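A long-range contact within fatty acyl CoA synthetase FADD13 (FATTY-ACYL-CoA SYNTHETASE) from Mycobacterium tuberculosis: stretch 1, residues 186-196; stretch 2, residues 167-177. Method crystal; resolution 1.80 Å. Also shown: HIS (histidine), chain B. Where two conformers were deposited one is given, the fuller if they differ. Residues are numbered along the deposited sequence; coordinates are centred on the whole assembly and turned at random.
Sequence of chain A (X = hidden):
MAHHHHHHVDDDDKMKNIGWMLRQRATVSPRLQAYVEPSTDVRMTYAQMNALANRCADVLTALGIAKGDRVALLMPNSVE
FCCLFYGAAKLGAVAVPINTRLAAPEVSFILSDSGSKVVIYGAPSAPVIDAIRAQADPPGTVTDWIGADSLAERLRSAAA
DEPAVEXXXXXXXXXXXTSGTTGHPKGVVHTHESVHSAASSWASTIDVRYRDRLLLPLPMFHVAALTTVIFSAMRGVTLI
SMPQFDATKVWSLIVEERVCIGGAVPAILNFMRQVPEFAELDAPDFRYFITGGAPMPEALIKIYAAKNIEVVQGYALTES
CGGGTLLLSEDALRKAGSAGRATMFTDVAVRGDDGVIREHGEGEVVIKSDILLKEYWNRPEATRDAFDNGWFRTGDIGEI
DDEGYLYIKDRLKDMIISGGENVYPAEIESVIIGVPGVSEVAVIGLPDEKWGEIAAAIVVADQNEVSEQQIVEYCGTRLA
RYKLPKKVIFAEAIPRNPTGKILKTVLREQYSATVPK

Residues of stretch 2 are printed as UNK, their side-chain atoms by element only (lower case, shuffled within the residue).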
ATOM      1  N   LYS A 186      -8.825   9.993   5.169  1.00 24.11           N
ATOM      2  CA  LYS A 186      -8.746   9.817   6.619  1.00 23.06           C
ATOM      3  C   LYS A 186      -7.335   9.408   6.945  1.00 18.70           C
ATOM      4  O   LYS A 186      -6.682   8.676   6.180  1.00 16.94           O
ATOM      5  CB  LYS A 186      -9.644   8.692   7.143  1.00 24.67           C
ATOM      6  CG  LYS A 186     -11.087   8.818   6.853  1.00 30.53           C
ATOM      7  CD  LYS A 186     -11.801   7.527   7.280  1.00 33.88           C
ATOM      8  CE  LYS A 186     -11.655   6.406   6.215  1.00 37.37           C
ATOM      9  NZ  LYS A 186     -12.291   6.759   4.909  1.00 38.09           N
ATOM     10  N   GLY A 187      -6.869   9.853   8.101  1.00 15.50           N
ATOM     11  CA  GLY A 187      -5.552   9.489   8.562  1.00 14.87           C
ATOM     12  C   GLY A 187      -5.575   8.238   9.345  1.00 14.66           C
ATOM     13  O   GLY A 187      -6.253   8.143  10.378  1.00 15.19           O
ATOM     14  N   VAL A 188      -4.831   7.261   8.866  1.00 12.07           N
ATOM     15  CA  VAL A 188      -4.757   5.956   9.512  1.00 12.83           C
ATOM     16  C   VAL A 188      -3.599   5.950  10.545  1.00 12.36           C
ATOM     17  O   VAL A 188      -2.439   6.149  10.157  1.00 12.97           O
ATOM     18  CB  VAL A 188      -4.527   4.873   8.469  1.00 12.77           C
ATOM     19  CG1 VAL A 188      -4.342   3.493   9.148  1.00 13.29           C
ATOM     20  CG2 VAL A 188      -5.688   4.848   7.467  1.00 14.30           C
ATOM     21  N   VAL A 189      -3.908   5.799  11.842  1.00 11.26           N
ATOM     22  CA  VAL A 189      -2.914   5.888  12.911  1.00 11.46           C
ATOM     23  C   VAL A 189      -2.354   4.507  13.208  1.00 11.46           C
ATOM     24  O   VAL A 189      -3.105   3.619  13.588  1.00 11.79           O
ATOM     25  CB  VAL A 189      -3.488   6.499  14.233  1.00 12.67           C
ATOM     26  CG1 VAL A 189      -2.367   6.593  15.317  1.00 14.73           C
ATOM     27  CG2 VAL A 189      -4.161   7.874  13.913  1.00 13.07           C
ATOM     28  N   HIS A 190      -1.059   4.325  12.999  1.00 10.26           N
ATOM     29  CA  HIS A 190      -0.358   3.112  13.445  1.00 11.34           C
ATOM     30  C   HIS A 190       0.566   3.398  14.629  1.00 12.39           C
ATOM     31  O   HIS A 190       0.993   4.509  14.846  1.00 12.35           O
ATOM     32  CB  HIS A 190       0.381   2.428  12.284  1.00 10.14           C
ATOM     33  CG  HIS A 190      -0.534   1.664  11.374  1.00 12.60           C
ATOM     34  ND1 HIS A 190      -1.094   0.454  11.734  1.00 15.38           N
ATOM     35  CD2 HIS A 190      -1.089   1.994  10.177  1.00 12.64           C
ATOM     36  CE1 HIS A 190      -1.934   0.071  10.795  1.00 14.84           C
ATOM     37  NE2 HIS A 190      -1.942   0.979   9.832  1.00 13.97           N
ATOM     38  N   THR A 191       0.879   2.347  15.359  1.00 13.35           N
ATOM     39  CA  THR A 191       1.630   2.413  16.586  1.00 12.71           C
ATOM     40  C   THR A 191       2.902   1.549  16.444  1.00 11.56           C
ATOM     41  O   THR A 191       3.151   0.896  15.390  1.00 12.57           O
ATOM     42  CB  THR A 191       0.805   1.854  17.740  1.00 13.90           C
ATOM     43  OG1 THR A 191       0.487   0.472  17.438  1.00 15.33           O
ATOM     44  CG2 THR A 191      -0.472   2.747  18.002  1.00 14.23           C
ATOM     45  N   HIS A 192       3.772   1.639  17.453  1.00 10.95           N
ATOM     46  CA  HIS A 192       4.975   0.830  17.469  1.00 11.92           C
ATOM     47  C   HIS A 192       4.508  -0.650  17.444  1.00 12.76           C
ATOM     48  O   HIS A 192       5.085  -1.483  16.760  1.00 13.69           O
ATOM     49  CB  HIS A 192       5.856   1.084  18.689  1.00 11.00           C
ATOM     50  CG  HIS A 192       6.497   2.441  18.705  1.00 14.05           C
ATOM     51  ND1 HIS A 192       7.827   2.656  18.401  1.00 11.77           N
ATOM     52  CD2 HIS A 192       5.942   3.667  18.833  1.00 14.52           C
ATOM     53  CE1 HIS A 192       8.077   3.956  18.426  1.00 15.78           C
ATOM     54  NE2 HIS A 192       6.959   4.594  18.731  1.00 12.06           N
ATOM     55  N   GLU A 193       3.465  -0.965  18.185  1.00 13.17           N
ATOM     56  CA  GLU A 193       2.946  -2.324  18.244  1.00 15.54           C
ATOM     57  C   GLU A 193       2.419  -2.802  16.910  1.00 15.16           C
ATOM     58  O   GLU A 193       2.695  -3.928  16.535  1.00 13.77           O
ATOM     59  CB  GLU A 193       1.837  -2.453  19.299  1.00 17.42           C
ATOM     60  CG  GLU A 193       1.024  -3.754  19.232  1.00 22.92           C
ATOM     61  CD  GLU A 193      -0.032  -3.837  20.356  1.00 31.02           C
ATOM     62  OE1 GLU A 193      -1.070  -3.159  20.243  1.00 36.24           O
ATOM     63  OE2 GLU A 193       0.186  -4.527  21.372  1.00 35.04           O
ATOM     64  N   SER A 194       1.622  -1.978  16.213  1.00 14.10           N
ATOM     65  CA  SER A 194       1.057  -2.441  14.930  1.00 13.12           C
ATOM     66  C   SER A 194       2.097  -2.629  13.851  1.00 13.30           C
ATOM     67  O   SER A 194       2.061  -3.551  13.080  1.00 11.25           O
ATOM     68  CB  SER A 194      -0.197  -1.589  14.544  1.00 14.05           C
ATOM     69  OG  SER A 194       0.126  -0.222  14.248  1.00 14.86           O
ATOM     70  N   VAL A 195       3.072  -1.738  13.825  1.00 13.30           N
ATOM     71  CA  VAL A 195       4.143  -1.766  12.892  1.00 14.70           C
ATOM     72  C   VAL A 195       5.017  -2.999  13.153  1.00 13.48           C
ATOM     73  O   VAL A 195       5.408  -3.736  12.233  1.00 14.41           O
ATOM     74  CB  VAL A 195       4.960  -0.411  13.072  1.00 15.04           C
ATOM     75  CG1 VAL A 195       6.311  -0.456  12.517  1.00 16.95           C
ATOM     76  CG2 VAL A 195       4.147   0.744  12.482  1.00 19.99           C
ATOM     77  N   HIS A 196       5.340  -3.207  14.415  1.00 13.97           N
ATOM     78  CA  HIS A 196       6.108  -4.386  14.798  1.00 14.22           C
ATOM     79  C   HIS A 196       5.352  -5.668  14.408  1.00 13.54           C
ATOM     80  O   HIS A 196       5.947  -6.616  13.901  1.00 14.52           O
ATOM     81  CB  HIS A 196       6.378  -4.376  16.282  1.00 14.31           C
ATOM     82  CG  HIS A 196       6.893  -5.680  16.808  1.00 21.39           C
ATOM     83  ND1 HIS A 196       6.086  -6.590  17.466  1.00 24.90           N
ATOM     84  CD2 HIS A 196       8.121  -6.243  16.725  1.00 23.19           C
ATOM     85  CE1 HIS A 196       6.813  -7.651  17.787  1.00 29.04           C
ATOM     86  NE2 HIS A 196       8.055  -7.457  17.365  1.00 25.80           N
ATOM     87  N   UNK A 167       9.008   5.442  25.325  1.00 26.39           N
ATOM     88  CA  UNK A 167       7.725   5.326  24.677  0.80 24.49           C
ATOM     89  C   UNK A 167       7.780   4.111  23.770  1.00 21.04           C
ATOM     90  O   UNK A 167       8.864   3.595  23.449  1.00 19.02           O
ATOM     91  c   UNK A 167       7.448   6.552  23.857  0.80 24.74           C
ATOM     92  s   UNK A 167       8.782   6.822  22.774  0.80 31.08           S
ATOM     93  N   UNK A 168       6.615   3.597  23.437  1.00 18.44           N
ATOM     94  CA  UNK A 168       6.531   2.484  22.523  1.00 17.03           C
ATOM     95  C   UNK A 168       5.225   1.769  22.695  1.00 16.15           C
ATOM     96  O   UNK A 168       4.275   2.336  23.180  1.00 16.28           O
ATOM     97  N   UNK A 169       5.152   0.527  22.274  1.00 13.51           N
ATOM     98  CA  UNK A 169       3.908  -0.221  22.416  1.00 15.98           C
ATOM     99  C   UNK A 169       2.769   0.410  21.640  1.00 16.16           C
ATOM    100  O   UNK A 169       2.874   0.661  20.444  1.00 15.12           O
ATOM    101  N   UNK A 170       1.704   0.706  22.356  1.00 18.91           N
ATOM    102  CA  UNK A 170       0.522   1.309  21.804  1.00 21.62           C
ATOM    103  C   UNK A 170       0.666   2.820  21.570  1.00 19.08           C
ATOM    104  O   UNK A 170      -0.277   3.456  21.148  1.00 20.71           O
ATOM    105  o   UNK A 170      -2.239   1.213  21.071  1.00 38.85           O
ATOM    106  o   UNK A 170      -2.734   2.173  23.015  1.00 38.38           O
ATOM    107  c   UNK A 170      -1.959   1.519  22.252  1.00 31.30           C
ATOM    108  c   UNK A 170      -0.640   1.059  22.788  1.00 23.75           C
ATOM    109  N   UNK A 171       1.822   3.414  21.844  1.00 17.52           N
ATOM    110  CA  UNK A 171       2.053   4.784  21.447  1.00 15.58           C
ATOM    111  C   UNK A 171       1.993   4.994  19.914  1.00 15.30           C
ATOM    112  O   UNK A 171       2.520   4.191  19.139  1.00 13.57           O
ATOM    113  o   UNK A 171       2.243   5.540  24.090  1.00 20.85           O
ATOM    114  o   UNK A 171       4.439   5.406  24.112  1.00 18.49           O
ATOM    115  c   UNK A 171       3.383   5.292  22.008  1.00 15.06           C
ATOM    116  c   UNK A 171       3.355   5.420  23.524  1.00 20.03           C
ATOM    117  N   UNK A 172       1.364   6.091  19.496  1.00 14.67           N
ATOM    118  CA  UNK A 172       1.323   6.424  18.091  1.00 13.09           C
ATOM    119  C   UNK A 172       2.689   6.550  17.490  1.00 11.77           C
ATOM    120  O   UNK A 172       3.601   7.116  18.118  1.00 13.35           O
ATOM    121  n   UNK A 172      -1.357   8.947  18.385  1.00 16.54           N
ATOM    122  o   UNK A 172      -1.381   6.674  18.395  1.00 16.63           O
ATOM    123  c   UNK A 172       0.620   7.728  17.792  1.00 13.94           C
ATOM    124  c   UNK A 172      -0.792   7.735  18.210  1.00 16.21           C
ATOM    125  N   UNK A 173       2.805   6.092  16.250  1.00 10.92           N
ATOM    126  CA  UNK A 173       4.054   6.101  15.509  1.00 11.58           C
ATOM    127  C   UNK A 173       3.931   6.769  14.132  1.00 10.80           C
ATOM    128  O   UNK A 173       4.858   7.438  13.682  1.00 10.80           O
ATOM    129  c   UNK A 173       7.015   5.395  14.968  1.00 10.51           C
ATOM    130  c   UNK A 173       4.587   4.658  15.316  1.00 11.04           C
ATOM    131  c   UNK A 173       6.368   3.028  14.413  1.00 14.88           C
ATOM    132  c   UNK A 173       5.873   4.471  14.484  1.00 13.32           C
ATOM    133  N   UNK A 174       2.888   6.469  13.387  1.00 11.45           N
ATOM    134  CA  UNK A 174       2.722   7.169  12.111  1.00 12.37           C
ATOM    135  C   UNK A 174       1.279   7.371  11.769  1.00 12.70           C
ATOM    136  O   UNK A 174       0.415   6.614  12.282  1.00 12.08           O
ATOM    137  c   UNK A 174       2.359   2.777   9.362  1.00 18.96           C
ATOM    138  c   UNK A 174       3.580   6.590  10.979  1.00 14.96           C
ATOM    139  c   UNK A 174       2.188   5.187   9.460  1.00 17.88           C
ATOM    140  c   UNK A 174       1.743   3.934   8.934  1.00 19.46           C
ATOM    141  c   UNK A 174       3.752   4.101  10.875  1.00 20.42           C
ATOM    142  c   UNK A 174       3.146   5.260  10.459  1.00 13.24           C
ATOM    143  c   UNK A 174       3.352   2.861  10.346  1.00 19.62           C
ATOM    144  N   UNK A 175       1.028   8.359  10.901  1.00 11.89           N
ATOM    145  CA  UNK A 175      -0.291   8.548  10.323  1.00 12.54           C
ATOM    146  C   UNK A 175      -0.138   8.546   8.824  1.00 12.64           C
ATOM    147  O   UNK A 175       0.622   9.327   8.275  1.00 13.96           O
ATOM    148  c   UNK A 175      -1.188  11.501  12.712  1.00 16.84           C
ATOM    149  c   UNK A 175      -1.033  10.065  12.248  1.00 13.40           C
ATOM    150  c   UNK A 175      -0.961   9.870  10.742  1.00 13.45           C
ATOM    151  c   UNK A 175      -2.386   9.928  10.206  1.00 14.63           C
ATOM    152  N   UNK A 176      -0.843   7.643   8.181  1.00 13.32           N
ATOM    153  CA  UNK A 176      -0.825   7.550   6.759  1.00 14.62           C
ATOM    154  C   UNK A 176      -2.211   7.801   6.199  1.00 14.97           C
ATOM    155  O   UNK A 176      -3.226   7.190   6.623  1.00 16.19           O
ATOM    156  c   UNK A 176       1.279   5.976   6.672  1.00 24.07           C
ATOM    157  c   UNK A 176      -0.254   6.180   6.308  1.00 15.23           C
ATOM    158  c   UNK A 176       0.868   4.717   4.327  1.00 20.01           C
ATOM    159  s   UNK A 176       2.201   5.099   5.376  1.00 39.46           S
ATOM    160  N   UNK A 177      -2.295   8.700   5.235  1.00 13.88           N
ATOM    161  CA  UNK A 177      -3.631   9.086   4.696  1.00 16.54           C
ATOM    162  C   UNK A 177      -4.161   8.140   3.582  1.00 20.79           C
ATOM    163  O   UNK A 177      -3.418   7.716   2.708  1.00 18.83           O
ATOM    164  c   UNK A 177      -5.016  11.925   5.904  1.00 15.01           C
ATOM    165  c   UNK A 177      -2.732  11.532   6.464  1.00 16.73           C
ATOM    166  o   UNK A 177      -4.244  13.464   9.121  1.00 17.49           O
ATOM    167  c   UNK A 177      -4.091  12.783   7.951  1.00 16.28           C
ATOM    168  c   UNK A 177      -2.865  12.218   7.630  1.00 15.68           C
ATOM    169  c   UNK A 177      -3.633  10.589   4.316  1.00 16.74           C
ATOM    170  c   UNK A 177      -3.797  11.396   5.567  1.00 17.14           C
ATOM    171  c   UNK A 177      -5.167  12.661   7.087  1.00 16.57           C
TER
HETATM  172  N   HIS B 504       5.208  -7.010  21.507  1.00 43.40           N
HETATM  173  CA  HIS B 504       5.844  -5.684  21.317  1.00 41.21           C
HETATM  174  C   HIS B 504       4.918  -4.764  20.552  1.00 42.49           C
HETATM  175  O   HIS B 504       4.500  -3.679  20.967  1.00 42.23           O
HETATM  176  CB  HIS B 504       7.190  -5.880  20.589  1.00 41.03           C
HETATM  177  CG  HIS B 504       7.734  -4.659  19.925  1.00 34.26           C
HETATM  178  ND1 HIS B 504       9.084  -4.526  19.644  1.00 29.97           N
HETATM  179  CD2 HIS B 504       7.136  -3.517  19.477  1.00 28.87           C
HETATM  180  CE1 HIS B 504       9.287  -3.359  19.044  1.00 26.81           C
HETATM  181  NE2 HIS B 504       8.123  -2.736  18.922  1.00 25.01           N
HETATM  182  OXT HIS B 504       4.547  -5.109  19.434  1.00 44.43           O
HETATM  183  O   HOH W   1      -1.460  -0.853  18.764  1.00 15.68           O
HETATM  184  O   HOH W   2       6.365   7.247  18.214  1.00  4.48           O

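Position 167 carries one carbon and one sulfur, the sulfur terminal; its sulfur is 5.0 Å from His192 NE2, and the residue is Cys167. Position 168 has no side-chain atoms. Its phi/psi of 159/-159° would jam a CB against the preceding carbonyl oxygen, and its CA lies over one face of the His192 ring, 4.1 Å from the centroid: Gly168. Position 169 is also bare, with a positive phi of 62°, which favours glycine. Its carbonyl O accepts a hydrogen bond from Glu193 N (2.8 Å), so Gly169 fastens the start of the helix to the loop.

Position 170 has two carbons, the second carrying two oxygens, a carboxylate. One oxygen is in hydrogen-bonding reach of water 1, which also contacts Thr191 OG1 and Glu193 OE1; the residue is Asp170. Position 171 has the same forked outline, again with two oxygens. One of them accepts from the backbone N of Gly168 (2.9 Å), bracing the type II' turn from Gly168 to this residue, Asp171. Its carbonyl O takes a weak hydrogen bond from His192 N (3.3 Å).

Position 172 repeats the two carbons but ends in one oxygen and one nitrogen, a carboxamide. The oxygen lies 3.2 Å from Val189 CG1, and the residue is Asn172; its backbone O accepts from water 2, which also hydrogen-bonds to His192 NE2. Position 173 has four carbons, forked at the second. One terminal methyl covers the His192 ring on the face opposite Gly168 CA, and the other reaches Val195 CG2 at 3.7 Å. This is Leu173.

Position 174 shows one carbon followed by a six-carbon ring without a hydroxyl. His190 CB packs over a face of the ring, 3.7 Å from its centroid, while Val195 CG2 meets its edge: Phe174. At position 175 four carbons fork at the first, one arm being two carbons long, which identifies Ile175; its CG2 lies 3.6 Å from Gly187 CA. Position 176 is an unbranched chain of two carbons, a sulfur and a carbon, hence Met176, whose side-chain end leads away from stretch 1. At position 177 the six-carbon ring bears an oxygen, as in Tyr177. Gly187 CA sits over its face, 3.5 Å from the centroid; an ideal CB on Gly187 would clash with Tyr177 CZ and Ile175 CG2.

The contact is built on an antiparallel strand pair. Reciprocal backbone hydrogen bonds join Val188 N to Met176 O (2.8 Å) and Met176 N to Val188 O (2.9 Å), and the pattern recurs between His190 and Phe174. A beta bulge then shifts the register: His190 O accepts from both Leu173 N (2.8 Å) and Phe174 N (3.1 Å), and Thr191 pairs with Asn172. Beyond it, Thr191 OG1 caps the helix by accepting from Ser194 N (3.0 Å). Backbone hydrogen bonds hold both the strand pair and the helix start, and side-chain packing fills in around them: His192 between Gly168 and Leu173, Val195 against Leu173 and Phe174.

Stretch 2 167-177: CGGDDNLFIMY
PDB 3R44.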